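Local coordinates for protein putative dienelactone hydrolase (Klebsiella pneumoniae subsp. pneumoniae MGH 78578, PDB 3F67) that probably acts as a hydrolase of the dienelactone hydrolase family, cleaving carboxylic ester bonds with an alpha/beta-hydrolase fold, at residues A[93-104]-A[127-136]. Numbering follows the deposited sequence.
Sequences DAQVLADLDHVA and RITWLYAAHN
Leu97 and Tyr132 mark where helix 93-104 passes helix 127-133, the axes of these short segments approaching to 10.3 Å at a crossing angle of -71°. Polar pairs lie on both sides of an apolar middle, the second coming partly from the non-helical His135 and Asn136. At one end Arg127 grips Asp93 end-on in a two-pronged salt bridge, NH2 to OD2 at 2.8 Å and NH1 to OD1 at 3.1 Å, on the syn side of each oxygen but off the carboxylate plane, the two groups being turned 41° apart. Ser157 also bonds Asp93 OD1, and His160 takes Arg127 NE, which should fix the guanidinium's rotation. In the middle, Val96 CG1 and Leu100 CD1 close on Ile128 CG2, at 3.6 Å and 3.7 Å. Tyr132 is a knob among Leu97, Leu100, Asp101 and Ala104: with CG anti to the backbone N (chi1 -162°), Leu100 CB lies over one face of its ring, a CH-pi contact, and OH donates to the anti lone pair of Asp101 OD1 at 2.7 Å. Asp101 OD2 accepts from His135 NE2 at 2.8 Å, almost in the imidazole plane, while Leu97 CB sits 3.9 Å above that ring's centre. Asn136 ND2 donates to Tyr132 OH; Asn136 OD1 accepts from Gln138 N. Leu100 and Tyr132 both rest on Ile119 of strand 116-122, packing the helices on one sheet face; helix 124-133, which includes 127-133, starts at what is probably the nucleophile elbow of alpha/beta-hydrolases.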
loop_
_atom_site.group_PDB
_atom_site.type_symbol
_atom_site.label_atom_id
_atom_site.label_comp_id
_atom_site.label_asym_id
_atom_site.label_seq_id
_atom_site.Cartn_x
_atom_site.Cartn_y
_atom_site.Cartn_z
ATOM N N ASP A 93 3.528 -0.382 -13.766
ATOM C CA ASP A 93 4.042 -0.856 -12.467
ATOM C C ASP A 93 5.497 -0.407 -12.217
ATOM O O ASP A 93 5.861 -0.013 -11.085
ATOM C CB ASP A 93 4.048 -2.392 -12.423
ATOM C CG ASP A 93 2.649 -3.013 -12.419
ATOM O OD1 ASP A 93 1.604 -2.350 -12.111
ATOM O OD2 ASP A 93 2.636 -4.231 -12.667
ATOM N N ALA A 94 6.335 -0.481 -13.266
ATOM C CA ALA A 94 7.781 -0.159 -13.112
ATOM C C ALA A 94 7.966 1.279 -12.613
ATOM O O ALA A 94 8.825 1.545 -11.761
ATOM C CB ALA A 94 8.519 -0.350 -14.407
ATOM N N GLN A 95 7.156 2.183 -13.159
ATOM C CA GLN A 95 7.139 3.576 -12.748
ATOM C C GLN A 95 6.758 3.710 -11.286
ATOM O O GLN A 95 7.381 4.495 -10.538
ATOM C CB GLN A 95 6.148 4.373 -13.631
ATOM C CG GLN A 95 6.048 5.840 -13.266
ATOM C CD GLN A 95 4.859 6.497 -13.943
ATOM O OE1 GLN A 95 4.978 6.989 -15.054
ATOM N NE2 GLN A 95 3.699 6.449 -13.305
ATOM N N VAL A 96 5.723 2.974 -10.875
ATOM C CA VAL A 96 5.199 3.044 -9.507
ATOM C C VAL A 96 6.299 2.593 -8.539
ATOM O O VAL A 96 6.577 3.264 -7.540
ATOM C CB VAL A 96 3.935 2.163 -9.312
ATOM C CG1 VAL A 96 3.539 2.130 -7.806
ATOM C CG2 VAL A 96 2.734 2.693 -10.127
ATOM N N LEU A 97 6.947 1.474 -8.842
ATOM C CA LEU A 97 7.938 0.941 -7.886
ATOM C C LEU A 97 9.129 1.919 -7.773
ATOM O O LEU A 97 9.659 2.141 -6.676
ATOM C CB LEU A 97 8.406 -0.456 -8.321
ATOM C CG LEU A 97 7.218 -1.474 -8.425
ATOM C CD1 LEU A 97 7.804 -2.814 -8.836
ATOM C CD2 LEU A 97 6.441 -1.630 -7.118
ATOM N N ALA A 98 9.522 2.526 -8.889
ATOM C CA ALA A 98 10.612 3.497 -8.866
ATOM C C ALA A 98 10.196 4.757 -8.073
ATOM O O ALA A 98 11.003 5.336 -7.324
ATOM C CB ALA A 98 11.044 3.882 -10.316
ATOM N N ASP A 99 8.943 5.168 -8.210
ATOM C CA ASP A 99 8.457 6.312 -7.423
ATOM C C ASP A 99 8.464 5.968 -5.925
ATOM O O ASP A 99 8.738 6.851 -5.099
ATOM C CB ASP A 99 7.024 6.718 -7.855
ATOM C CG ASP A 99 7.013 7.481 -9.178
ATOM O OD1 ASP A 99 8.069 8.063 -9.565
ATOM O OD2 ASP A 99 5.962 7.489 -9.844
ATOM N N LEU A 100 8.077 4.742 -5.558
ATOM C CA LEU A 100 8.111 4.394 -4.141
ATOM C C LEU A 100 9.551 4.439 -3.616
ATOM O O LEU A 100 9.775 4.865 -2.456
ATOM C CB LEU A 100 7.508 3.033 -3.887
ATOM C CG LEU A 100 6.028 2.965 -4.265
ATOM C CD1 LEU A 100 5.488 1.534 -4.131
ATOM C CD2 LEU A 100 5.168 3.960 -3.404
ATOM N N ASP A 101 10.505 3.985 -4.434
ATOM C CA ASP A 101 11.941 4.126 -4.044
ATOM C C ASP A 101 12.280 5.598 -3.784
ATOM O O ASP A 101 13.050 5.900 -2.852
ATOM C CB ASP A 101 12.897 3.641 -5.134
ATOM C CG ASP A 101 12.837 2.127 -5.364
ATOM O OD1 ASP A 101 12.428 1.342 -4.454
ATOM O OD2 ASP A 101 13.227 1.738 -6.489
ATOM N N HIS A 102 11.737 6.508 -4.611
ATOM C CA HIS A 102 12.054 7.934 -4.385
ATOM C C HIS A 102 11.420 8.482 -3.112
ATOM O O HIS A 102 11.961 9.394 -2.460
ATOM C CB HIS A 102 11.703 8.787 -5.618
ATOM C CG HIS A 102 12.706 8.635 -6.717
ATOM N ND1 HIS A 102 12.718 7.549 -7.561
ATOM C CD2 HIS A 102 13.770 9.399 -7.073
ATOM C CE1 HIS A 102 13.724 7.658 -8.413
ATOM N NE2 HIS A 102 14.372 8.779 -8.149
ATOM N N VAL A 103 10.252 7.945 -2.766
ATOM C CA VAL A 103 9.624 8.347 -1.509
ATOM C C VAL A 103 10.558 7.896 -0.339
ATOM O O VAL A 103 10.803 8.663 0.602
ATOM C CB VAL A 103 8.243 7.652 -1.344
ATOM C CG1 VAL A 103 7.739 7.887 0.133
ATOM C CG2 VAL A 103 7.253 8.213 -2.368
ATOM N N ALA A 104 11.067 6.663 -0.407
ATOM C CA ALA A 104 11.927 6.118 0.654
ATOM C C ALA A 104 13.191 6.996 0.751
ATOM O O ALA A 104 13.676 7.306 1.867
ATOM C CB ALA A 104 12.295 4.634 0.340
ATOM N N ARG A 127 -2.057 -4.514 -4.184
ATOM C CA ARG A 127 -1.279 -5.282 -5.165
ATOM C C ARG A 127 0.132 -4.714 -5.280
ATOM O O ARG A 127 1.113 -5.457 -5.297
ATOM C CB ARG A 127 -1.998 -5.316 -6.523
ATOM C CG ARG A 127 -1.107 -5.931 -7.638
ATOM C CD ARG A 127 -1.866 -6.018 -8.954
ATOM N NE ARG A 127 -0.953 -6.329 -10.069
ATOM C CZ ARG A 127 -0.192 -5.432 -10.679
ATOM N NH1 ARG A 127 -0.268 -4.140 -10.342
ATOM N NH2 ARG A 127 0.600 -5.815 -11.681
ATOM N N ILE A 128 0.216 -3.387 -5.381
ATOM C CA ILE A 128 1.519 -2.694 -5.461
ATOM C C ILE A 128 2.389 -3.041 -4.246
ATOM O O ILE A 128 3.602 -3.242 -4.387
ATOM C CB ILE A 128 1.280 -1.158 -5.592
ATOM C CG1 ILE A 128 0.613 -0.813 -6.946
ATOM C CG2 ILE A 128 2.595 -0.370 -5.377
ATOM C CD1 ILE A 128 1.431 -1.217 -8.180
ATOM N N THR A 129 1.755 -3.133 -3.087
ATOM C CA THR A 129 2.444 -3.518 -1.863
ATOM C C THR A 129 3.192 -4.857 -2.026
ATOM O O THR A 129 4.359 -4.949 -1.672
ATOM C CB THR A 129 1.471 -3.508 -0.649
ATOM O OG1 THR A 129 1.117 -2.145 -0.388
ATOM C CG2 THR A 129 2.192 -3.994 0.642
ATOM N N TRP A 130 2.510 -5.893 -2.538
ATOM C CA TRP A 130 3.197 -7.156 -2.795
ATOM C C TRP A 130 4.370 -6.970 -3.743
ATOM O O TRP A 130 5.465 -7.503 -3.513
ATOM C CB TRP A 130 2.222 -8.161 -3.440
ATOM C CG TRP A 130 1.191 -8.759 -2.509
ATOM C CD1 TRP A 130 -0.160 -8.454 -2.445
ATOM C CD2 TRP A 130 1.409 -9.821 -1.562
ATOM N NE1 TRP A 130 -0.786 -9.271 -1.503
ATOM C CE2 TRP A 130 0.160 -10.104 -0.949
ATOM C CE3 TRP A 130 2.561 -10.547 -1.154
ATOM C CZ2 TRP A 130 0.010 -11.085 0.039
ATOM C CZ3 TRP A 130 2.418 -11.540 -0.164
ATOM C CH2 TRP A 130 1.143 -11.803 0.421
ATOM N N LEU A 131 4.120 -6.275 -4.849
ATOM C CA LEU A 131 5.192 -6.061 -5.829
ATOM C C LEU A 131 6.408 -5.368 -5.203
ATOM O O LEU A 131 7.572 -5.713 -5.519
ATOM C CB LEU A 131 4.706 -5.263 -7.041
ATOM C CG LEU A 131 3.551 -5.873 -7.866
ATOM C CD1 LEU A 131 3.271 -5.025 -9.139
ATOM C CD2 LEU A 131 3.732 -7.312 -8.190
ATOM N N TYR A 132 6.148 -4.321 -4.397
ATOM C CA TYR A 132 7.244 -3.550 -3.804
ATOM C C TYR A 132 8.071 -4.407 -2.838
ATOM O O TYR A 132 9.323 -4.258 -2.755
ATOM C CB TYR A 132 6.701 -2.295 -3.062
ATOM C CG TYR A 132 7.811 -1.296 -2.833
ATOM C CD1 TYR A 132 8.448 -0.681 -3.910
ATOM C CD2 TYR A 132 8.248 -1.025 -1.542
ATOM C CE1 TYR A 132 9.499 0.192 -3.717
ATOM C CE2 TYR A 132 9.314 -0.122 -1.317
ATOM C CZ TYR A 132 9.914 0.479 -2.412
ATOM O OH TYR A 132 10.960 1.352 -2.232
ATOM N N ALA A 133 7.402 -5.335 -2.142
ATOM C CA ALA A 133 8.111 -6.249 -1.260
ATOM C C ALA A 133 9.082 -7.185 -2.009
ATOM O O ALA A 133 10.053 -7.642 -1.414
ATOM C CB ALA A 133 7.112 -7.082 -0.369
ATOM N N ALA A 134 8.862 -7.406 -3.310
ATOM C CA ALA A 134 9.821 -8.162 -4.131
ATOM C C ALA A 134 10.775 -7.235 -4.891
ATOM O O ALA A 134 11.610 -7.693 -5.690
ATOM C CB ALA A 134 9.077 -9.038 -5.130
ATOM N N HIS A 135 10.641 -5.933 -4.686
ATOM C CA HIS A 135 11.458 -4.972 -5.445
ATOM C C HIS A 135 12.594 -4.355 -4.625
ATOM O O HIS A 135 13.729 -4.245 -5.104
ATOM C CB HIS A 135 10.533 -3.884 -6.001
ATOM C CG HIS A 135 11.254 -2.719 -6.614
ATOM N ND1 HIS A 135 11.712 -2.725 -7.920
ATOM C CD2 HIS A 135 11.582 -1.507 -6.101
ATOM C CE1 HIS A 135 12.299 -1.565 -8.182
ATOM N NE2 HIS A 135 12.213 -0.801 -7.102
ATOM N N ASN A 136 12.275 -3.915 -3.409
ATOM C CA ASN A 136 13.231 -3.143 -2.584
ATOM C C ASN A 136 13.808 -4.037 -1.501
ATOM O O ASN A 136 13.121 -4.355 -0.539
ATOM C CB ASN A 136 12.568 -1.866 -1.960
ATOM C CG ASN A 136 13.576 -1.018 -1.175
ATOM O OD1 ASN A 136 14.697 -1.476 -0.934
ATOM N ND2 ASN A 136 13.203 0.239 -0.820
#